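Local coordinates for protein hydroxylase (Rhodococcus sp., PDB 2OR0) that probably acts as a flavin-dependent hydroxylase related to the acyl-CoA dehydrogenases, using reduced flavin and molecular oxygen to oxygenate its substrate, at residues 30-35 against 54-59; 23-28 against 72-77; 95-100 against 260-265; 63-68 against 79-84. All coordinates share one frame; numbering follows the deposited sequence.

Interaction 1: 30-35 against 54-59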
loop_
_atom_site.group_PDB
_atom_site.type_symbol
_atom_site.label_atom_id
_atom_site.label_comp_id
_atom_site.label_asym_id
_atom_site.label_seq_id
_atom_site.Cartn_x
_atom_site.Cartn_y
_atom_site.Cartn_z
ATOM N N GLU A 30 -17.357 -7.051 -4.977
ATOM C CA GLU A 30 -17.740 -8.431 -5.283
ATOM C C GLU A 30 -18.682 -8.426 -6.474
ATOM O O GLU A 30 -18.584 -9.281 -7.349
ATOM C CB GLU A 30 -18.383 -9.118 -4.066
ATOM C CG GLU A 30 -17.383 -9.599 -2.965
ATOM C CD GLU A 30 -18.059 -9.968 -1.607
ATOM O OE1 GLU A 30 -19.257 -10.393 -1.592
ATOM O OE2 GLU A 30 -17.386 -9.837 -0.545
ATOM N N VAL A 31 -19.570 -7.425 -6.511
ATOM C CA VAL A 31 -20.524 -7.249 -7.598
ATOM C C VAL A 31 -19.828 -7.015 -8.941
ATOM O O VAL A 31 -20.245 -7.570 -9.957
ATOM C CB VAL A 31 -21.565 -6.135 -7.280
ATOM C CG1 VAL A 31 -22.346 -5.718 -8.529
ATOM C CG2 VAL A 31 -22.551 -6.596 -6.178
ATOM N N VAL A 32 -18.762 -6.213 -8.952
ATOM C CA VAL A 32 -18.035 -5.956 -10.201
ATOM C C VAL A 32 -16.779 -6.800 -10.380
ATOM O O VAL A 32 -15.927 -6.456 -11.194
ATOM C CB VAL A 32 -17.709 -4.458 -10.393
ATOM C CG1 VAL A 32 -19.003 -3.676 -10.603
ATOM C CG2 VAL A 32 -16.909 -3.897 -9.200
ATOM N N ALA A 33 -16.679 -7.900 -9.629
ATOM C CA ALA A 33 -15.504 -8.781 -9.636
ATOM C C ALA A 33 -15.103 -9.210 -11.036
ATOM O O ALA A 33 -13.916 -9.178 -11.385
ATOM C CB ALA A 33 -15.737 -10.016 -8.759
ATOM N N GLU A 34 -16.095 -9.611 -11.833
ATOM C CA GLU A 34 -15.832 -10.109 -13.172
ATOM C C GLU A 34 -15.373 -8.976 -14.085
ATOM O O GLU A 34 -14.559 -9.200 -14.973
ATOM C CB GLU A 34 -17.071 -10.806 -13.750
ATOM C CG GLU A 34 -18.340 -9.917 -13.738
ATOM C CD GLU A 34 -19.343 -10.254 -12.617
ATOM O OE1 GLU A 34 -19.066 -9.999 -11.406
ATOM O OE2 GLU A 34 -20.434 -10.767 -12.980
ATOM N N GLU A 35 -15.881 -7.760 -13.846
ATOM C CA GLU A 35 -15.467 -6.577 -14.617
ATOM C C GLU A 35 -14.025 -6.193 -14.273
ATOM O O GLU A 35 -13.263 -5.798 -15.144
ATOM C CB GLU A 35 -16.401 -5.383 -14.383
ATOM C CG GLU A 35 -17.780 -5.465 -15.093
ATOM C CD GLU A 35 -18.895 -6.022 -14.193
ATOM O OE1 GLU A 35 -18.713 -7.101 -13.597
ATOM O OE2 GLU A 35 -19.963 -5.372 -14.069
ATOM N N ALA A 54 -9.723 1.937 -13.344
ATOM C CA ALA A 54 -9.702 3.026 -12.367
ATOM C C ALA A 54 -11.125 3.410 -11.964
ATOM O O ALA A 54 -11.389 3.687 -10.781
ATOM C CB ALA A 54 -8.979 4.232 -12.924
ATOM N N GLY A 55 -12.021 3.408 -12.948
ATOM C CA GLY A 55 -13.451 3.725 -12.765
ATOM C C GLY A 55 -14.167 2.783 -11.814
ATOM O O GLY A 55 -14.943 3.225 -10.960
ATOM N N LEU A 56 -13.889 1.489 -11.975
ATOM C CA LEU A 56 -14.381 0.449 -11.080
ATOM C C LEU A 56 -13.966 0.666 -9.626
ATOM O O LEU A 56 -14.779 0.506 -8.721
ATOM C CB LEU A 56 -13.919 -0.928 -11.576
ATOM C CG LEU A 56 -14.605 -1.331 -12.892
ATOM C CD1 LEU A 56 -14.013 -2.596 -13.450
ATOM C CD2 LEU A 56 -16.091 -1.478 -12.702
ATOM N N LEU A 57 -12.714 1.046 -9.397
ATOM C CA LEU A 57 -12.267 1.369 -8.041
ATOM C C LEU A 57 -12.853 2.669 -7.513
ATOM O O LEU A 57 -13.223 2.744 -6.341
ATOM C CB LEU A 57 -10.732 1.468 -7.952
ATOM C CG LEU A 57 -9.899 0.251 -8.330
ATOM C CD1 LEU A 57 -8.429 0.664 -8.358
ATOM C CD2 LEU A 57 -10.145 -0.920 -7.357
ATOM N N ARG A 58 -12.889 3.702 -8.359
ATOM C CA ARG A 58 -13.376 5.008 -7.932
ATOM C C ARG A 58 -14.844 4.911 -7.523
ATOM O O ARG A 58 -15.212 5.368 -6.454
ATOM C CB ARG A 58 -13.210 6.065 -9.032
ATOM C CG ARG A 58 -13.261 7.516 -8.512
ATOM C CD ARG A 58 -13.024 8.506 -9.643
ATOM N NE ARG A 58 -11.759 8.248 -10.349
ATOM C CZ ARG A 58 -10.618 8.909 -10.140
ATOM N NH1 ARG A 58 -10.549 9.898 -9.263
ATOM N NH2 ARG A 58 -9.537 8.596 -10.834
ATOM N N ASP A 59 -15.654 4.297 -8.381
ATOM C CA ASP A 59 -17.093 4.135 -8.150
ATOM C C ASP A 59 -17.448 3.234 -6.971
ATOM O O ASP A 59 -18.523 3.378 -6.387
ATOM C CB ASP A 59 -17.775 3.568 -9.400
ATOM C CG ASP A 59 -17.698 4.512 -10.591
ATOM O OD1 ASP A 59 -17.416 5.720 -10.401
ATOM O OD2 ASP A 59 -17.928 4.039 -11.725
#
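L56 makes this contact for its whole helix, sending its two methyl groups to two residues, V32 and E35. CD1 lies against E35, 3.8 Å from E35 CB and 3.7 Å from E35 C, so it touches main chain as well as side chain. CD2 faces V32 more loosely, 4.1 Å from V32 CB. With CG beside the backbone N (chi1 -69°) and CD1 extended onward (chi2 173°), the leucine reaches out from its helix; the nearest CA atoms of the two segments, V32 CA and L56 CA, are 7.4 Å apart. V32 sits at the break where helix 24-31 ends and helix 33-46 begins, as the N-cap residue of the second. E35 offers only the root of its side chain, because the chain bends at chi2 (95°) and carries the carboxylate away from L56. The next residue, L57, points away from this contact and places CD2 3.6 Å from T99 OG1. R58 turns to yet another side, where its guanidinium donates to H160 O and forms a cation-pi contact with W128. The result is a small apolar surface contact pinning the break between helices 24-31 and 33-46 to the outer side of helix 51-60, whose L57 packs on helices 78-91 and 93-102 while R58 reaches the loop between strands 145-155 and 163-170.

Interaction 2: 23-28 against 72-77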
loop_
_atom_site.group_PDB
_atom_site.type_symbol
_atom_site.label_atom_id
_atom_site.label_comp_id
_atom_site.label_asym_id
_atom_site.label_seq_id
_atom_site.Cartn_x
_atom_site.Cartn_y
_atom_site.Cartn_z
ATOM N N GLY A 23 -18.480 -5.348 5.127
ATOM C CA GLY A 23 -18.674 -3.892 4.832
ATOM C C GLY A 23 -19.159 -3.689 3.411
ATOM O O GLY A 23 -19.035 -4.586 2.557
ATOM N N ARG A 24 -19.714 -2.512 3.150
ATOM C CA ARG A 24 -20.383 -2.257 1.886
ATOM C C ARG A 24 -19.393 -2.145 0.705
ATOM O O ARG A 24 -19.671 -2.677 -0.371
ATOM C CB ARG A 24 -21.298 -1.024 1.991
ATOM C CG ARG A 24 -22.602 -1.130 1.186
ATOM C CD ARG A 24 -22.430 -0.606 -0.252
ATOM N NE ARG A 24 -23.547 -0.887 -1.178
ATOM C CZ ARG A 24 -24.523 -0.027 -1.491
ATOM N NH1 ARG A 24 -24.577 1.189 -0.947
ATOM N NH2 ARG A 24 -25.460 -0.390 -2.357
ATOM N N VAL A 25 -18.251 -1.475 0.896
ATOM C CA VAL A 25 -17.285 -1.344 -0.216
ATOM C C VAL A 25 -16.879 -2.710 -0.802
ATOM O O VAL A 25 -16.931 -2.898 -2.012
ATOM C CB VAL A 25 -16.044 -0.450 0.125
ATOM C CG1 VAL A 25 -14.998 -0.538 -1.001
ATOM C CG2 VAL A 25 -16.474 0.986 0.319
ATOM N N LEU A 26 -16.507 -3.660 0.059
ATOM C CA LEU A 26 -16.188 -5.025 -0.404
ATOM C C LEU A 26 -17.348 -5.730 -1.133
ATOM O O LEU A 26 -17.114 -6.465 -2.087
ATOM C CB LEU A 26 -15.651 -5.887 0.740
ATOM C CG LEU A 26 -14.865 -7.173 0.415
ATOM C CD1 LEU A 26 -13.868 -7.036 -0.755
ATOM C CD2 LEU A 26 -14.134 -7.636 1.664
ATOM N N ASP A 27 -18.591 -5.487 -0.708
ATOM C CA ASP A 27 -19.773 -6.030 -1.404
ATOM C C ASP A 27 -19.898 -5.430 -2.796
ATOM O O ASP A 27 -20.258 -6.136 -3.738
ATOM C CB ASP A 27 -21.076 -5.740 -0.641
ATOM C CG ASP A 27 -21.129 -6.404 0.719
ATOM O OD1 ASP A 27 -20.708 -7.584 0.843
ATOM O OD2 ASP A 27 -21.615 -5.736 1.660
ATOM N N ARG A 28 -19.625 -4.130 -2.918
ATOM C CA ARG A 28 -19.636 -3.460 -4.233
ATOM C C ARG A 28 -18.544 -3.985 -5.183
ATOM O O ARG A 28 -18.765 -4.129 -6.383
ATOM C CB ARG A 28 -19.494 -1.949 -4.081
ATOM C CG ARG A 28 -20.587 -1.287 -3.286
ATOM C CD ARG A 28 -20.520 0.195 -3.483
ATOM N NE ARG A 28 -20.359 0.880 -2.212
ATOM C CZ ARG A 28 -20.000 2.157 -2.093
ATOM N NH1 ARG A 28 -19.751 2.898 -3.177
ATOM N NH2 ARG A 28 -19.876 2.690 -0.886
ATOM N N GLY A 72 -17.047 12.812 2.322
ATOM C CA GLY A 72 -17.656 11.672 1.629
ATOM C C GLY A 72 -17.064 10.311 1.982
ATOM O O GLY A 72 -17.453 9.293 1.386
ATOM N N GLY A 73 -16.156 10.292 2.959
ATOM C CA GLY A 73 -15.394 9.101 3.304
ATOM C C GLY A 73 -16.132 8.221 4.294
ATOM O O GLY A 73 -17.180 8.607 4.803
ATOM N N TYR A 74 -15.581 7.045 4.575
ATOM C CA TYR A 74 -16.257 6.065 5.430
ATOM C C TYR A 74 -15.621 5.866 6.777
ATOM O O TYR A 74 -16.210 5.209 7.619
ATOM C CB TYR A 74 -16.376 4.706 4.739
ATOM C CG TYR A 74 -16.995 4.790 3.392
ATOM C CD1 TYR A 74 -18.311 5.218 3.232
ATOM C CD2 TYR A 74 -16.268 4.457 2.263
ATOM C CE1 TYR A 74 -18.879 5.306 1.966
ATOM C CE2 TYR A 74 -16.825 4.542 1.003
ATOM C CZ TYR A 74 -18.114 4.968 0.862
ATOM O OH TYR A 74 -18.646 5.041 -0.400
ATOM N N GLU A 75 -14.432 6.431 6.994
ATOM C CA GLU A 75 -13.657 6.203 8.224
ATOM C C GLU A 75 -13.725 4.783 8.791
ATOM O O GLU A 75 -13.855 4.599 10.014
ATOM C CB GLU A 75 -14.022 7.221 9.315
ATOM C CG GLU A 75 -14.011 8.659 8.814
ATOM C CD GLU A 75 -14.577 9.666 9.820
ATOM O OE1 GLU A 75 -14.732 9.323 11.018
ATOM O OE2 GLU A 75 -14.850 10.810 9.387
ATOM N N VAL A 76 -13.579 3.777 7.921
ATOM C CA VAL A 76 -13.641 2.374 8.368
ATOM C C VAL A 76 -12.560 2.012 9.397
ATOM O O VAL A 76 -11.536 2.691 9.511
ATOM C CB VAL A 76 -13.711 1.358 7.171
ATOM C CG1 VAL A 76 -14.827 1.752 6.222
ATOM C CG2 VAL A 76 -12.381 1.258 6.421
ATOM N N HIS A 77 -12.822 0.951 10.168
ATOM C CA HIS A 77 -11.850 0.355 11.074
ATOM C C HIS A 77 -10.703 -0.164 10.186
ATOM O O HIS A 77 -10.963 -0.677 9.106
ATOM C CB HIS A 77 -12.515 -0.826 11.814
ATOM C CG HIS A 77 -11.669 -1.434 12.883
ATOM N ND1 HIS A 77 -10.718 -2.402 12.628
ATOM C CD2 HIS A 77 -11.625 -1.208 14.216
ATOM C CE1 HIS A 77 -10.124 -2.737 13.758
ATOM N NE2 HIS A 77 -10.653 -2.025 14.737
#
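R28 and Y74 meet through the one hydrogen bond between helix 24-31 and the 72-77 loop. R28 NH2 donates to Y74 OH at 2.7 Å with an N-H...O angle of 160°, and the hydroxyl lies close to the guanidinium plane, at its edge. The two side chains approach from opposite directions with their planes 88° apart, so the phenol presents its oxygen to the guanidinium edge and does not stack on it. A bend at chi3 (-122°) turns the arginine tip toward the hydroxyl.

The apolar part of the contact is made by V25, one turn earlier on the helix. V25 CG2 rests 3.6 Å from Y74 CE2, with Y74 CD2 the next nearest ring atom at 4.0 Å. Valine and arginine thus meet the tyrosine at two points, one at CE2 and one at the hydroxyl. A phenylalanine in place of Y74 would probably keep the valine packing but leave R28 NH2 without its acceptor and the guanidinium freer to swing.

Backbone bonds fix where the tyrosine starts from: Y74 pairs with R64 and V76 with L65, tying this loop to the 63-68 turn. V25 also touches L65 and, on helix 78-91, T84. Helix 24-31 therefore lies across the connection between helices 51-60 and 78-91, and the same connection runs on to H77, which caps helix 78-91 through ND1 to R79 N.

Interaction 3: 95-100 against 260-265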
loop_
_atom_site.group_PDB
_atom_site.type_symbol
_atom_site.label_atom_id
_atom_site.label_comp_id
_atom_site.label_asym_id
_atom_site.label_seq_id
_atom_site.Cartn_x
_atom_site.Cartn_y
_atom_site.Cartn_z
ATOM N N SER A 95 -4.844 -3.297 -9.301
ATOM C CA SER A 95 -5.926 -2.574 -8.646
ATOM C C SER A 95 -5.787 -2.661 -7.137
ATOM O O SER A 95 -6.054 -1.689 -6.441
ATOM C CB SER A 95 -7.283 -3.155 -9.055
ATOM O OG SER A 95 -7.432 -3.076 -10.460
ATOM N N GLY A 96 -5.406 -3.845 -6.637
ATOM C CA GLY A 96 -5.269 -4.055 -5.210
ATOM C C GLY A 96 -4.179 -3.175 -4.641
ATOM O O GLY A 96 -4.334 -2.581 -3.572
ATOM N N TRP A 97 -3.056 -3.126 -5.359
ATOM C CA TRP A 97 -1.903 -2.330 -4.966
ATOM C C TRP A 97 -2.250 -0.840 -4.950
ATOM O O TRP A 97 -1.877 -0.111 -4.013
ATOM C CB TRP A 97 -0.738 -2.590 -5.924
ATOM C CG TRP A 97 0.507 -1.814 -5.567
ATOM C CD1 TRP A 97 0.866 -0.583 -6.049
ATOM C CD2 TRP A 97 1.537 -2.199 -4.638
ATOM N NE1 TRP A 97 2.073 -0.193 -5.495
ATOM C CE2 TRP A 97 2.501 -1.156 -4.624
ATOM C CE3 TRP A 97 1.754 -3.329 -3.836
ATOM C CZ2 TRP A 97 3.660 -1.203 -3.822
ATOM C CZ3 TRP A 97 2.915 -3.379 -3.040
ATOM C CH2 TRP A 97 3.847 -2.326 -3.044
ATOM N N VAL A 98 -2.957 -0.389 -5.981
ATOM C CA VAL A 98 -3.295 1.040 -6.093
ATOM C C VAL A 98 -4.258 1.454 -4.947
ATOM O O VAL A 98 -4.098 2.516 -4.319
ATOM C CB VAL A 98 -3.849 1.377 -7.498
ATOM C CG1 VAL A 98 -4.591 2.713 -7.489
ATOM C CG2 VAL A 98 -2.711 1.384 -8.537
ATOM N N THR A 99 -5.191 0.564 -4.630
ATOM C CA THR A 99 -6.127 0.764 -3.494
ATOM C C THR A 99 -5.417 0.898 -2.161
ATOM O O THR A 99 -5.725 1.799 -1.380
ATOM C CB THR A 99 -7.153 -0.363 -3.408
ATOM O OG1 THR A 99 -7.808 -0.497 -4.666
ATOM C CG2 THR A 99 -8.192 -0.054 -2.345
ATOM N N GLY A 100 -4.456 0.014 -1.904
ATOM C CA GLY A 100 -3.642 0.098 -0.707
ATOM C C GLY A 100 -2.677 1.261 -0.562
ATOM O O GLY A 100 -2.253 1.550 0.551
ATOM N N ALA A 260 -1.067 -5.579 2.972
ATOM C CA ALA A 260 -2.365 -6.182 2.620
ATOM C C ALA A 260 -2.476 -6.506 1.128
ATOM O O ALA A 260 -2.939 -7.585 0.755
ATOM C CB ALA A 260 -3.529 -5.294 3.066
ATOM N N ALA A 261 -2.048 -5.576 0.264
ATOM C CA ALA A 261 -2.054 -5.812 -1.180
ATOM C C ALA A 261 -1.193 -7.004 -1.534
ATOM O O ALA A 261 -1.659 -7.872 -2.251
ATOM C CB ALA A 261 -1.603 -4.561 -1.950
ATOM N N VAL A 262 0.026 -7.083 -0.990
ATOM C CA VAL A 262 0.882 -8.248 -1.216
ATOM C C VAL A 262 0.197 -9.564 -0.754
ATOM O O VAL A 262 0.219 -10.569 -1.463
ATOM C CB VAL A 262 2.259 -8.094 -0.546
ATOM C CG1 VAL A 262 3.065 -9.410 -0.620
ATOM C CG2 VAL A 262 3.065 -6.932 -1.222
ATOM N N ILE A 263 -0.405 -9.544 0.440
ATOM C CA ILE A 263 -1.093 -10.721 0.935
ATOM C C ILE A 263 -2.232 -11.170 0.025
ATOM O O ILE A 263 -2.307 -12.336 -0.313
ATOM C CB ILE A 263 -1.512 -10.581 2.435
ATOM C CG1 ILE A 263 -0.229 -10.476 3.296
ATOM C CG2 ILE A 263 -2.303 -11.813 2.849
ATOM C CD1 ILE A 263 -0.436 -10.012 4.770
ATOM N N GLY A 264 -3.101 -10.245 -0.372
ATOM C CA GLY A 264 -4.205 -10.564 -1.265
ATOM C C GLY A 264 -3.755 -11.004 -2.644
ATOM O O GLY A 264 -4.398 -11.858 -3.288
ATOM N N ILE A 265 -2.640 -10.441 -3.118
ATOM C CA ILE A 265 -2.063 -10.923 -4.369
ATOM C C ILE A 265 -1.693 -12.415 -4.260
ATOM O O ILE A 265 -1.951 -13.178 -5.157
ATOM C CB ILE A 265 -0.826 -10.064 -4.831
ATOM C CG1 ILE A 265 -1.303 -8.705 -5.325
ATOM C CG2 ILE A 265 -0.044 -10.788 -5.932
ATOM C CD1 ILE A 265 -0.211 -7.567 -5.265
#
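A261 CB drops directly onto the backbone of helix 93-102, 3.7 Å from G96 O and 3.8 Å from W97 CA. The same methyl sits obliquely to the indole, 4.0 Å from W97 CE3. One residue along, V262 CG2 meets the six-membered part of that ring in its plane, at the edge, 4.0 Å from W97 CZ3; the two side chains run alongside each other and point the same way. The indole gets there because W97 CG is anti to the backbone N (chi1 -179°), which lays the ring along the flank of helix 250-277.

Such closeness, 5.1 Å between W97 CA and A261 CA, depends on small residues. G96 and G100 have no side chain on the surface that faces A261. The helices run nearly antiparallel, at 161°, with axes 8.7 Å apart, and they join the N-terminal helical part of the acyl-CoA dehydrogenase fold to the long helices of its C-terminal domain.

Further out, W97 NE1 bonds to S156 OG, which helps fix how the indole is turned, and the side chain also touches L204 and T207. T99 OG1 donates to S95 O at 2.8 Å, and T99 N reaches that oxygen from its other face. V85 of helix 78-91 touches A261, while H386 packs on V262 and helix 292-324 lies against A260 and I263.

Interaction 4: 63-68 against 79-84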
loop_
_atom_site.group_PDB
_atom_site.type_symbol
_atom_site.label_atom_id
_atom_site.label_comp_id
_atom_site.label_asym_id
_atom_site.label_seq_id
_atom_site.Cartn_x
_atom_site.Cartn_y
_atom_site.Cartn_z
ATOM N N ILE A 63 -11.286 4.046 -2.438
ATOM C CA ILE A 63 -10.303 5.046 -2.024
ATOM C C ILE A 63 -10.833 5.933 -0.886
ATOM O O ILE A 63 -10.054 6.544 -0.153
ATOM C CB ILE A 63 -9.819 5.882 -3.236
ATOM C CG1 ILE A 63 -9.377 4.951 -4.382
ATOM C CG2 ILE A 63 -8.747 6.920 -2.833
ATOM C CD1 ILE A 63 -8.254 3.980 -4.037
ATOM N N ARG A 64 -12.155 5.965 -0.709
ATOM C CA ARG A 64 -12.767 6.719 0.382
ATOM C C ARG A 64 -12.860 5.971 1.724
ATOM O O ARG A 64 -13.353 6.524 2.737
ATOM C CB ARG A 64 -14.138 7.210 -0.064
ATOM C CG ARG A 64 -14.017 8.397 -1.025
ATOM C CD ARG A 64 -15.358 8.988 -1.368
ATOM N NE ARG A 64 -16.228 7.986 -1.965
ATOM C CZ ARG A 64 -17.361 8.269 -2.595
ATOM N NH1 ARG A 64 -17.755 9.546 -2.717
ATOM N NH2 ARG A 64 -18.099 7.276 -3.107
ATOM N N LEU A 65 -12.363 4.734 1.739
ATOM C CA LEU A 65 -12.349 3.899 2.946
ATOM C C LEU A 65 -11.854 4.609 4.203
ATOM O O LEU A 65 -12.489 4.523 5.258
ATOM C CB LEU A 65 -11.554 2.601 2.719
ATOM C CG LEU A 65 -12.226 1.507 1.871
ATOM C CD1 LEU A 65 -11.206 0.443 1.450
ATOM C CD2 LEU A 65 -13.394 0.879 2.609
ATOM N N LEU A 66 -10.734 5.318 4.091
ATOM C CA LEU A 66 -10.111 5.961 5.238
ATOM C C LEU A 66 -10.239 7.487 5.166
ATOM O O LEU A 66 -9.543 8.206 5.874
ATOM C CB LEU A 66 -8.635 5.565 5.334
ATOM C CG LEU A 66 -8.288 4.066 5.393
ATOM C CD1 LEU A 66 -6.782 3.894 5.249
ATOM C CD2 LEU A 66 -8.827 3.387 6.690
ATOM N N GLN A 67 -11.120 7.960 4.291
ATOM C CA GLN A 67 -11.351 9.390 4.090
ATOM C C GLN A 67 -12.297 9.943 5.186
ATOM O O GLN A 67 -13.174 9.208 5.652
ATOM C CB GLN A 67 -11.966 9.578 2.711
ATOM C CG GLN A 67 -11.950 10.994 2.160
ATOM C CD GLN A 67 -11.966 10.998 0.647
ATOM O OE1 GLN A 67 -11.220 10.240 0.006
ATOM N NE2 GLN A 67 -12.814 11.845 0.054
ATOM N N PRO A 68 -12.103 11.214 5.619
ATOM C CA PRO A 68 -13.075 11.850 6.557
ATOM C C PRO A 68 -14.506 11.853 6.020
ATOM O O PRO A 68 -14.716 11.990 4.811
ATOM C CB PRO A 68 -12.560 13.298 6.695
ATOM C CG PRO A 68 -11.102 13.221 6.353
ATOM C CD PRO A 68 -10.971 12.113 5.308
ATOM N N ARG A 79 -9.143 -2.869 10.126
ATOM C CA ARG A 79 -9.373 -4.253 9.697
ATOM C C ARG A 79 -10.148 -4.267 8.409
ATOM O O ARG A 79 -9.794 -5.002 7.492
ATOM C CB ARG A 79 -10.099 -5.093 10.758
ATOM C CG ARG A 79 -10.747 -6.382 10.213
ATOM C CD ARG A 79 -11.371 -7.245 11.333
ATOM N NE ARG A 79 -10.364 -7.873 12.197
ATOM C CZ ARG A 79 -9.753 -9.030 11.933
ATOM N NH1 ARG A 79 -8.872 -9.527 12.788
ATOM N NH2 ARG A 79 -10.016 -9.694 10.810
ATOM N N GLU A 80 -11.213 -3.467 8.332
ATOM C CA GLU A 80 -12.011 -3.395 7.110
ATOM C C GLU A 80 -11.211 -2.877 5.905
ATOM O O GLU A 80 -11.380 -3.365 4.775
ATOM C CB GLU A 80 -13.259 -2.509 7.288
ATOM C CG GLU A 80 -14.089 -2.489 5.990
ATOM C CD GLU A 80 -15.469 -1.859 6.138
ATOM O OE1 GLU A 80 -15.848 -1.468 7.263
ATOM O OE2 GLU A 80 -16.168 -1.770 5.120
ATOM N N PHE A 81 -10.390 -1.863 6.130
ATOM C CA PHE A 81 -9.519 -1.374 5.068
ATOM C C PHE A 81 -8.621 -2.541 4.578
ATOM O O PHE A 81 -8.586 -2.843 3.396
ATOM C CB PHE A 81 -8.637 -0.225 5.580
ATOM C CG PHE A 81 -7.571 0.235 4.573
ATOM C CD1 PHE A 81 -7.941 0.863 3.394
ATOM C CD2 PHE A 81 -6.222 0.035 4.824
ATOM C CE1 PHE A 81 -6.989 1.296 2.481
ATOM C CE2 PHE A 81 -5.249 0.486 3.929
ATOM C CZ PHE A 81 -5.637 1.116 2.753
ATOM N N ALA A 82 -7.929 -3.196 5.501
ATOM C CA ALA A 82 -6.990 -4.246 5.151
ATOM C C ALA A 82 -7.685 -5.357 4.360
ATOM O O ALA A 82 -7.196 -5.769 3.311
ATOM C CB ALA A 82 -6.313 -4.786 6.386
ATOM N N GLU A 83 -8.852 -5.801 4.832
ATOM C CA GLU A 83 -9.567 -6.885 4.175
ATOM C C GLU A 83 -10.078 -6.508 2.796
ATOM O O GLU A 83 -10.127 -7.366 1.889
ATOM C CB GLU A 83 -10.734 -7.392 5.055
ATOM C CG GLU A 83 -10.260 -8.163 6.310
ATOM C CD GLU A 83 -11.388 -8.478 7.330
ATOM O OE1 GLU A 83 -12.519 -7.950 7.222
ATOM O OE2 GLU A 83 -11.109 -9.243 8.281
ATOM N N THR A 84 -10.486 -5.244 2.637
ATOM C CA THR A 84 -10.966 -4.776 1.342
ATOM C C THR A 84 -9.822 -4.755 0.303
ATOM O O THR A 84 -10.000 -5.209 -0.823
ATOM C CB THR A 84 -11.636 -3.377 1.434
ATOM O OG1 THR A 84 -12.590 -3.375 2.517
ATOM C CG2 THR A 84 -12.337 -3.057 0.113
#
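L66 stands a methyl group squarely on the face of the F81 ring. Its CD1 is 3.6 Å from the ring centroid and only 5° off the normal, a CH-pi contact in which the carbon is at nearly equal distance from all six ring atoms. The other methyl, CD2, goes to the root of the phenylalanine, 3.8 Å from F81 CB. L65 comes to the same ring at its edge, with L65 CD1 3.8 Å from F81 CD1, and that methyl also meets T84 end-on, 3.8 Å from T84 CB. With CG anti to the backbone N (chi1 173°), F81 directs its ring toward both leucines, one over a face and the other at the edge.

The leucines are the two central residues of a type I turn from R64 to Q67, closed by Q67 N to R64 O at 3.1 Å, which sends both toward helix 78-91. An alanine at F81 is likely to strip L66 of the surface it rests on and open a gap beside L256 and V104, which also touch the F81 side chain.

T84 spends its hydroxyl within its own helix, OG1 donating to E80 O at 2.6 Å, so it meets L65 largely through carbon. The contact is almost wholly hydrocarbon against hydrocarbon or ring: a buried junction whose fit rests on shape, with the T84 hydroxyl paired to its own helix.

From the N terminus, helix 24-31 opens the first loop, which interaction 2 closes at 72-77. Interaction 1 is nested inside that loop, bringing the break after the same helix onto helix 51-60. Interaction 4 starts at 63-68, within the loop, and ends beyond it at 79-84, so it crosses interaction 2; their centres are about 6 Å apart, and backbone bonds link the two irregular segments. Interaction 3 comes after all of these in the chain and spans much the longest separation, from helix 93-102 past the beta strands to helix 250-277. It touches interaction 1 through L57 and interaction 4 through F81, joining the N-terminal helices to the C-terminal ones.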